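PDB 3JYG: uncharacterized protein from Wolinella succinogenes, which is of unknown function but belongs to the 6-pyruvoyl tetrahydropterin synthase family and binds a zinc ion. Local coordinates for residues K45-L50 and E167-P172. Residues are numbered along the deposited sequence; the frame is centred on the assembly and turned at random.
Sequences KVIVHL and EFLETP
His49 meets Glu167 edge-on: NE2 gives its N-H to OE1 at 2.7 Å, with the oxygen close to the ring plane and the N-H...O angle a moderately bent 147°. OE1 receives it on its anti lone pair, and the carboxylate lies only 20° from the plane of the imidazole, so the two flat groups are nearly coplanar. Glu167 CG sits anti to its carbonyl carbon (chi1 -59°), and the extended chain beyond it carries the carboxylate across Ile47, whose CD1 comes within 3.9 Å of OE1. A long, weak ion pair links OE1 to Arg177 as well. The Ile47 side chain also slants across that of Leu169, the two CD1 atoms 3.8 Å apart, and packs on Arg175 of a neighbouring subunit. Lys45 and Leu169 run alongside, CD against CD2 at 3.7 Å, before the lysine chain bends and NZ forms salt bridges with Asp12 and Glu10. Strands 40-52 and 162-169 are antiparallel neighbours in the mixed sheet, consistent with the T-fold (tunnelling fold) of this family: Lys45-Leu169 and Ile47-Glu167 are hydrogen-bonded pairs, each closed by two N-H...O bonds, and Val46-Phe168 is the non-hydrogen-bonded pair between them. That middle pair faces the other way, toward helix 141-155, where Val46 touches Leu148 and Phe168 touches Ile144. Val46 CG2 reaches the edge of the Phe168 ring in its plane, 3.9 Å from CD1; the phenylalanine side chain lies about 8 Å from the zinc ion.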
loop_
_atom_site.group_PDB
_atom_site.type_symbol
_atom_site.label_atom_id
_atom_site.label_comp_id
_atom_site.label_asym_id
_atom_site.label_seq_id
_atom_site.Cartn_x
_atom_site.Cartn_y
_atom_site.Cartn_z
ATOM N N LYS A 45 11.653 1.492 -6.197
ATOM C CA LYS A 45 10.884 2.603 -5.633
ATOM C C LYS A 45 11.141 2.733 -4.137
ATOM O O LYS A 45 10.981 1.764 -3.410
ATOM C CB LYS A 45 9.399 2.414 -5.933
ATOM C CG LYS A 45 8.487 3.519 -5.372
ATOM C CD LYS A 45 6.987 3.096 -5.549
ATOM C CE LYS A 45 6.586 3.006 -6.998
ATOM N NZ LYS A 45 6.441 4.431 -7.505
ATOM N N VAL A 46 11.565 3.912 -3.702
ATOM C CA VAL A 46 11.755 4.209 -2.268
ATOM C C VAL A 46 10.470 4.876 -1.735
ATOM O O VAL A 46 9.990 5.856 -2.339
ATOM C CB VAL A 46 12.932 5.148 -2.010
ATOM C CG1 VAL A 46 13.264 5.175 -0.486
ATOM C CG2 VAL A 46 14.189 4.675 -2.755
ATOM N N ILE A 47 9.925 4.386 -0.617
ATOM C CA ILE A 47 8.835 5.095 0.045
ATOM C C ILE A 47 9.244 5.498 1.468
ATOM O O ILE A 47 9.505 4.624 2.306
ATOM C CB ILE A 47 7.545 4.249 0.125
ATOM C CG1 ILE A 47 7.258 3.611 -1.231
ATOM C CG2 ILE A 47 6.354 5.170 0.609
ATOM C CD1 ILE A 47 5.934 2.852 -1.342
ATOM N N VAL A 48 9.268 6.808 1.726
ATOM C CA VAL A 48 9.698 7.361 3.034
ATOM C C VAL A 48 8.460 7.734 3.860
ATOM O O VAL A 48 7.605 8.461 3.362
ATOM C CB VAL A 48 10.559 8.639 2.821
ATOM C CG1 VAL A 48 10.879 9.341 4.155
ATOM C CG2 VAL A 48 11.799 8.299 2.072
ATOM N N HIS A 49 8.350 7.225 5.083
ATOM C CA HIS A 49 7.219 7.553 5.950
ATOM C C HIS A 49 7.703 8.413 7.103
ATOM O O HIS A 49 8.667 8.040 7.803
ATOM C CB HIS A 49 6.547 6.277 6.478
ATOM C CG HIS A 49 6.041 5.375 5.401
ATOM N ND1 HIS A 49 4.720 5.341 5.033
ATOM C CD2 HIS A 49 6.680 4.468 4.622
ATOM C CE1 HIS A 49 4.558 4.420 4.090
ATOM N NE2 HIS A 49 5.742 3.893 3.810
ATOM N N LEU A 50 7.093 9.593 7.246
ATOM C CA LEU A 50 7.532 10.561 8.236
ATOM C C LEU A 50 6.344 10.705 9.163
ATOM O O LEU A 50 5.211 10.552 8.698
ATOM C CB LEU A 50 7.864 11.915 7.593
ATOM C CG LEU A 50 9.047 11.985 6.606
ATOM C CD1 LEU A 50 9.365 13.446 6.245
ATOM C CD2 LEU A 50 10.304 11.265 7.200
ATOM N N GLU A 167 10.300 2.043 2.814
ATOM C CA GLU A 167 10.033 0.872 1.997
ATOM C C GLU A 167 10.923 0.934 0.761
ATOM O O GLU A 167 11.187 2.013 0.204
ATOM C CB GLU A 167 8.568 0.817 1.527
ATOM C CG GLU A 167 7.537 0.788 2.652
ATOM C CD GLU A 167 6.114 0.714 2.109
ATOM O OE1 GLU A 167 5.364 1.703 2.307
ATOM O OE2 GLU A 167 5.783 -0.301 1.438
ATOM N N PHE A 168 11.374 -0.227 0.330
ATOM C CA PHE A 168 12.055 -0.313 -0.964
ATOM C C PHE A 168 11.456 -1.446 -1.805
ATOM O O PHE A 168 11.505 -2.630 -1.408
ATOM C CB PHE A 168 13.570 -0.407 -0.797
ATOM C CG PHE A 168 14.308 -0.381 -2.112
ATOM C CD1 PHE A 168 14.489 0.831 -2.804
ATOM C CD2 PHE A 168 14.748 -1.566 -2.694
ATOM C CE1 PHE A 168 15.139 0.854 -4.076
ATOM C CE2 PHE A 168 15.386 -1.550 -3.977
ATOM C CZ PHE A 168 15.608 -0.331 -4.631
ATOM N N LEU A 169 10.826 -1.054 -2.921
ATOM C CA LEU A 169 10.218 -1.992 -3.854
ATOM C C LEU A 169 11.265 -2.383 -4.914
ATOM O O LEU A 169 11.818 -1.536 -5.637
ATOM C CB LEU A 169 8.927 -1.405 -4.486
ATOM C CG LEU A 169 7.623 -1.117 -3.719
ATOM C CD1 LEU A 169 7.836 -0.196 -2.561
ATOM C CD2 LEU A 169 6.529 -0.490 -4.625
ATOM N N GLU A 170 11.585 -3.672 -4.938
ATOM C CA GLU A 170 12.538 -4.234 -5.862
ATOM C C GLU A 170 11.819 -4.507 -7.219
ATOM O O GLU A 170 12.409 -4.388 -8.309
ATOM C CB GLU A 170 13.008 -5.557 -5.276
ATOM C CG GLU A 170 13.989 -6.305 -6.097
ATOM C CD GLU A 170 14.176 -7.699 -5.555
ATOM O OE1 GLU A 170 14.547 -7.822 -4.346
ATOM O OE2 GLU A 170 13.950 -8.651 -6.332
ATOM N N THR A 171 10.560 -4.948 -7.112
ATOM C CA THR A 171 9.687 -5.170 -8.260
ATOM C C THR A 171 8.263 -4.691 -7.881
ATOM O O THR A 171 7.997 -4.396 -6.699
ATOM C CB THR A 171 9.669 -6.661 -8.720
ATOM O OG1 THR A 171 8.916 -7.465 -7.805
ATOM C CG2 THR A 171 11.094 -7.241 -8.897
ATOM N N PRO A 172 7.351 -4.579 -8.866
ATOM C CA PRO A 172 6.036 -4.159 -8.403
ATOM C C PRO A 172 5.466 -5.233 -7.488
ATOM O O PRO A 172 4.592 -4.943 -6.687
ATOM C CB PRO A 172 5.232 -4.064 -9.697
ATOM C CG PRO A 172 5.887 -5.094 -10.624
ATOM C CD PRO A 172 7.356 -4.830 -10.332
#